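Local coordinates for protein ORF48 (Lactococcus phage TP901-1, PDB 3U6X) that probably serves as the upper baseplate protein of the phage, its C-terminal region anchoring the receptor-binding proteins that recognise the host cell, at residues 14-26 with 36-48. Residues are numbered along the deposited sequence; the frame is centred on the assembly and turned at random.
Sequences PEVKVTSYKNAIG and PVFGGGTIYNVPV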
# COMPACT_ATOMS: atom_id res chain seq x y z
N PRO V 14 -5.25 -34.86 -31.28
CA PRO V 14 -4.43 -33.71 -31.70
C PRO V 14 -4.38 -33.47 -33.19
O PRO V 14 -4.32 -34.43 -33.96
CB PRO V 14 -3.05 -34.03 -31.13
CG PRO V 14 -3.04 -35.46 -30.95
CD PRO V 14 -4.42 -35.85 -30.57
N GLU V 15 -4.47 -32.20 -33.61
CA GLU V 15 -4.39 -31.81 -35.01
C GLU V 15 -2.97 -32.06 -35.52
O GLU V 15 -1.99 -31.81 -34.80
CB GLU V 15 -4.75 -30.34 -35.19
CG GLU V 15 -5.95 -30.09 -36.09
CD GLU V 15 -5.86 -30.65 -37.50
OE1 GLU V 15 -6.50 -31.71 -37.73
OE2 GLU V 15 -5.20 -30.03 -38.36
N VAL V 16 -2.87 -32.62 -36.73
CA VAL V 16 -1.59 -32.92 -37.36
C VAL V 16 -1.57 -32.18 -38.70
O VAL V 16 -2.55 -32.20 -39.45
CB VAL V 16 -1.34 -34.45 -37.53
CG1 VAL V 16 -0.02 -34.74 -38.23
CG2 VAL V 16 -1.38 -35.17 -36.19
N LYS V 17 -0.44 -31.49 -38.95
CA LYS V 17 -0.21 -30.76 -40.18
C LYS V 17 1.10 -31.26 -40.79
O LYS V 17 2.13 -31.37 -40.10
CB LYS V 17 -0.20 -29.25 -39.94
CG LYS V 17 -1.59 -28.64 -39.94
CD LYS V 17 -1.57 -27.31 -39.19
CE LYS V 17 -2.91 -26.61 -39.23
NZ LYS V 17 -2.90 -25.40 -38.37
N VAL V 18 1.02 -31.67 -42.08
CA VAL V 18 2.15 -32.27 -42.80
C VAL V 18 2.61 -31.32 -43.89
O VAL V 18 1.77 -30.75 -44.59
CB VAL V 18 1.82 -33.69 -43.33
CG1 VAL V 18 3.05 -34.33 -43.98
CG2 VAL V 18 1.29 -34.59 -42.23
N THR V 19 3.95 -31.16 -44.01
CA THR V 19 4.65 -30.34 -45.00
C THR V 19 5.77 -31.13 -45.71
O THR V 19 6.38 -32.03 -45.13
CB THR V 19 5.13 -29.01 -44.42
OG1 THR V 19 5.92 -29.23 -43.25
CG2 THR V 19 4.02 -28.04 -44.15
N SER V 20 6.03 -30.76 -46.97
CA SER V 20 7.04 -31.37 -47.84
C SER V 20 7.98 -30.28 -48.33
O SER V 20 7.52 -29.25 -48.84
CB SER V 20 6.37 -32.06 -49.02
OG SER V 20 7.31 -32.72 -49.84
N TYR V 21 9.28 -30.49 -48.17
CA TYR V 21 10.31 -29.54 -48.60
C TYR V 21 11.66 -30.23 -48.82
O TYR V 21 11.94 -31.30 -48.26
CB TYR V 21 10.44 -28.34 -47.63
CG TYR V 21 10.57 -28.73 -46.17
CD1 TYR V 21 9.43 -28.88 -45.37
CD2 TYR V 21 11.81 -28.97 -45.59
CE1 TYR V 21 9.53 -29.30 -44.05
CE2 TYR V 21 11.93 -29.36 -44.26
CZ TYR V 21 10.78 -29.55 -43.50
OH TYR V 21 10.89 -29.93 -42.19
N LYS V 22 12.49 -29.59 -49.66
CA LYS V 22 13.80 -30.01 -50.10
C LYS V 22 14.87 -29.00 -49.63
O LYS V 22 14.60 -27.80 -49.50
CB LYS V 22 13.77 -30.04 -51.65
CG LYS V 22 14.91 -30.78 -52.33
CD LYS V 22 14.75 -30.86 -53.85
CE LYS V 22 13.90 -32.04 -54.29
NZ LYS V 22 14.30 -32.55 -55.64
N ASN V 23 16.11 -29.49 -49.44
CA ASN V 23 17.27 -28.68 -49.08
C ASN V 23 17.23 -27.93 -47.75
O ASN V 23 17.91 -26.92 -47.59
CB ASN V 23 17.74 -27.79 -50.26
CG ASN V 23 18.46 -28.57 -51.33
OD1 ASN V 23 19.31 -29.44 -51.05
ND2 ASN V 23 18.16 -28.25 -52.59
N ALA V 24 16.50 -28.46 -46.77
CA ALA V 24 16.45 -27.83 -45.45
C ALA V 24 17.84 -27.95 -44.81
O ALA V 24 18.65 -28.77 -45.23
CB ALA V 24 15.40 -28.53 -44.59
N ILE V 25 18.12 -27.13 -43.83
CA ILE V 25 19.38 -27.09 -43.09
C ILE V 25 19.88 -28.52 -42.74
O ILE V 25 19.11 -29.32 -42.20
CB ILE V 25 19.14 -26.10 -41.88
CG1 ILE V 25 19.95 -24.83 -42.03
CG2 ILE V 25 19.20 -26.67 -40.46
CD1 ILE V 25 19.34 -23.85 -42.96
N GLY V 26 21.09 -28.84 -43.19
CA GLY V 26 21.73 -30.13 -42.94
C GLY V 26 21.29 -31.29 -43.81
O GLY V 26 21.69 -32.43 -43.54
N PRO V 36 20.72 -24.49 -53.51
CA PRO V 36 20.36 -23.24 -54.19
C PRO V 36 19.59 -22.23 -53.35
O PRO V 36 19.66 -21.04 -53.64
CB PRO V 36 19.54 -23.72 -55.39
CG PRO V 36 18.97 -25.03 -54.98
CD PRO V 36 19.93 -25.64 -54.01
N VAL V 37 18.80 -22.70 -52.36
CA VAL V 37 18.01 -21.80 -51.51
C VAL V 37 18.37 -22.13 -50.07
O VAL V 37 17.97 -23.18 -49.56
CB VAL V 37 16.47 -21.86 -51.76
CG1 VAL V 37 15.72 -20.79 -50.96
CG2 VAL V 37 16.12 -21.73 -53.25
N PHE V 38 19.15 -21.24 -49.42
CA PHE V 38 19.56 -21.43 -48.03
C PHE V 38 18.33 -21.46 -47.12
O PHE V 38 17.51 -20.55 -47.19
CB PHE V 38 20.58 -20.36 -47.56
CG PHE V 38 20.94 -20.52 -46.10
CD1 PHE V 38 21.73 -21.58 -45.68
CD2 PHE V 38 20.39 -19.68 -45.14
CE1 PHE V 38 22.02 -21.77 -44.32
CE2 PHE V 38 20.67 -19.88 -43.78
CZ PHE V 38 21.49 -20.91 -43.38
N GLY V 39 18.23 -22.50 -46.31
CA GLY V 39 17.11 -22.67 -45.39
C GLY V 39 16.06 -23.65 -45.86
O GLY V 39 15.28 -24.16 -45.05
N GLY V 40 16.05 -23.92 -47.17
CA GLY V 40 15.13 -24.84 -47.82
C GLY V 40 14.33 -24.24 -48.95
O GLY V 40 14.08 -23.03 -48.98
N GLY V 41 13.89 -25.10 -49.87
CA GLY V 41 13.10 -24.70 -51.04
C GLY V 41 11.64 -24.46 -50.73
O GLY V 41 11.29 -24.16 -49.59
N THR V 42 10.77 -24.59 -51.74
CA THR V 42 9.32 -24.39 -51.60
C THR V 42 8.75 -25.40 -50.61
O THR V 42 9.07 -26.58 -50.68
CB THR V 42 8.61 -24.42 -53.00
OG1 THR V 42 9.27 -23.51 -53.88
CG2 THR V 42 7.14 -24.03 -52.94
N ILE V 43 7.93 -24.92 -49.67
CA ILE V 43 7.26 -25.74 -48.65
C ILE V 43 5.85 -26.02 -49.17
O ILE V 43 5.09 -25.09 -49.47
CB ILE V 43 7.23 -25.05 -47.26
CG1 ILE V 43 8.64 -24.89 -46.69
CG2 ILE V 43 6.29 -25.78 -46.26
CD1 ILE V 43 8.75 -23.82 -45.70
N TYR V 44 5.52 -27.31 -49.31
CA TYR V 44 4.21 -27.75 -49.80
C TYR V 44 3.34 -28.30 -48.68
O TYR V 44 3.76 -29.19 -47.94
CB TYR V 44 4.39 -28.80 -50.91
CG TYR V 44 5.19 -28.30 -52.10
CD1 TYR V 44 4.56 -27.71 -53.19
CD2 TYR V 44 6.57 -28.47 -52.16
CE1 TYR V 44 5.28 -27.26 -54.29
CE2 TYR V 44 7.31 -28.01 -53.24
CZ TYR V 44 6.66 -27.40 -54.31
OH TYR V 44 7.38 -26.95 -55.39
N ASN V 45 2.14 -27.73 -48.52
CA ASN V 45 1.19 -28.21 -47.52
C ASN V 45 0.60 -29.50 -48.04
O ASN V 45 -0.01 -29.51 -49.12
CB ASN V 45 0.10 -27.17 -47.23
CG ASN V 45 0.48 -26.03 -46.28
OD1 ASN V 45 1.64 -25.83 -45.89
ND2 ASN V 45 -0.50 -25.26 -45.91
N VAL V 46 0.90 -30.62 -47.36
CA VAL V 46 0.46 -31.95 -47.78
C VAL V 46 -1.03 -32.15 -47.36
O VAL V 46 -1.36 -31.96 -46.18
CB VAL V 46 1.40 -33.07 -47.23
CG1 VAL V 46 0.95 -34.45 -47.67
CG2 VAL V 46 2.84 -32.83 -47.66
N PRO V 47 -1.94 -32.49 -48.31
CA PRO V 47 -3.34 -32.75 -47.90
C PRO V 47 -3.39 -34.06 -47.09
O PRO V 47 -2.74 -35.05 -47.46
CB PRO V 47 -4.11 -32.85 -49.22
CG PRO V 47 -3.11 -33.07 -50.26
CD PRO V 47 -1.73 -32.79 -49.74
N VAL V 48 -4.07 -34.03 -45.93
CA VAL V 48 -4.15 -35.20 -45.07
C VAL V 48 -5.57 -35.59 -44.73
O VAL V 48 -6.48 -34.76 -44.71
CB VAL V 48 -3.23 -35.11 -43.80
CG1 VAL V 48 -1.77 -34.97 -44.18
CG2 VAL V 48 -3.66 -33.98 -42.84
O HOH W 1 -1.58 -31.04 -43.69
O HOH W 2 11.02 -28.01 -51.74
O HOH W 3 19.43 -24.87 -46.74
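Thr19 to Tyr21 of strand 16-22 run antiparallel to Asn45 to Ile43 of strand 43-46, the two axes at 145°, as neighbours in the antiparallel sheet of an immunoglobulin-like domain. They illustrate how a hairpin with a long connection is held together by both backbone and water. Ser20 and Tyr44 form the hydrogen-bonded pair: Tyr44 N reaches Ser20 O at 2.8 Å and Ser20 N returns the bond to Tyr44 O. Val46 N also donates to Val18 O, and toward the ends water supplements the direct bonds, one molecule linking Val18 N to Val46 O and another Lys22 N to Thr42 O.

On the side of Val18 and Ser20, valines do the packing. With CG1 of Val18 anti to the backbone N (chi1 -175°), its other branch, CG2, meets Val48 CG1 at 3.6 Å, while CG1 rests against Val46 CB. Val46 CG2 reaches along to Ser20 CB, and Val59 of strand 56-60 touches both Val18 and Val48. On this side too, Tyr44 turns a ring edge to the strand, CD2 lying 3.5 Å from Ser20 O, and takes Thr42 CG2 over one face. The opposite side carries Thr19, whose CG2 touches Ile43 CG2 at 3.8 Å and lies alongside the Asn45 amide. Ile43 and Tyr44 also pair with a strand of the second subunit, so the sheet continues across that interface.

Beyond the strands, a type II turn from Val37 to Gly40 brings Gly39 and Gly40 against residues 22-25. Gly41 N bonds to Lys22 O almost straight, at 177°, and a third water joins Asn23 O to Gly39 N. Ile25 CD1 closes this end, sitting 3.5 Å from Gly39 CA and 3.7 Å from Phe38 CE1.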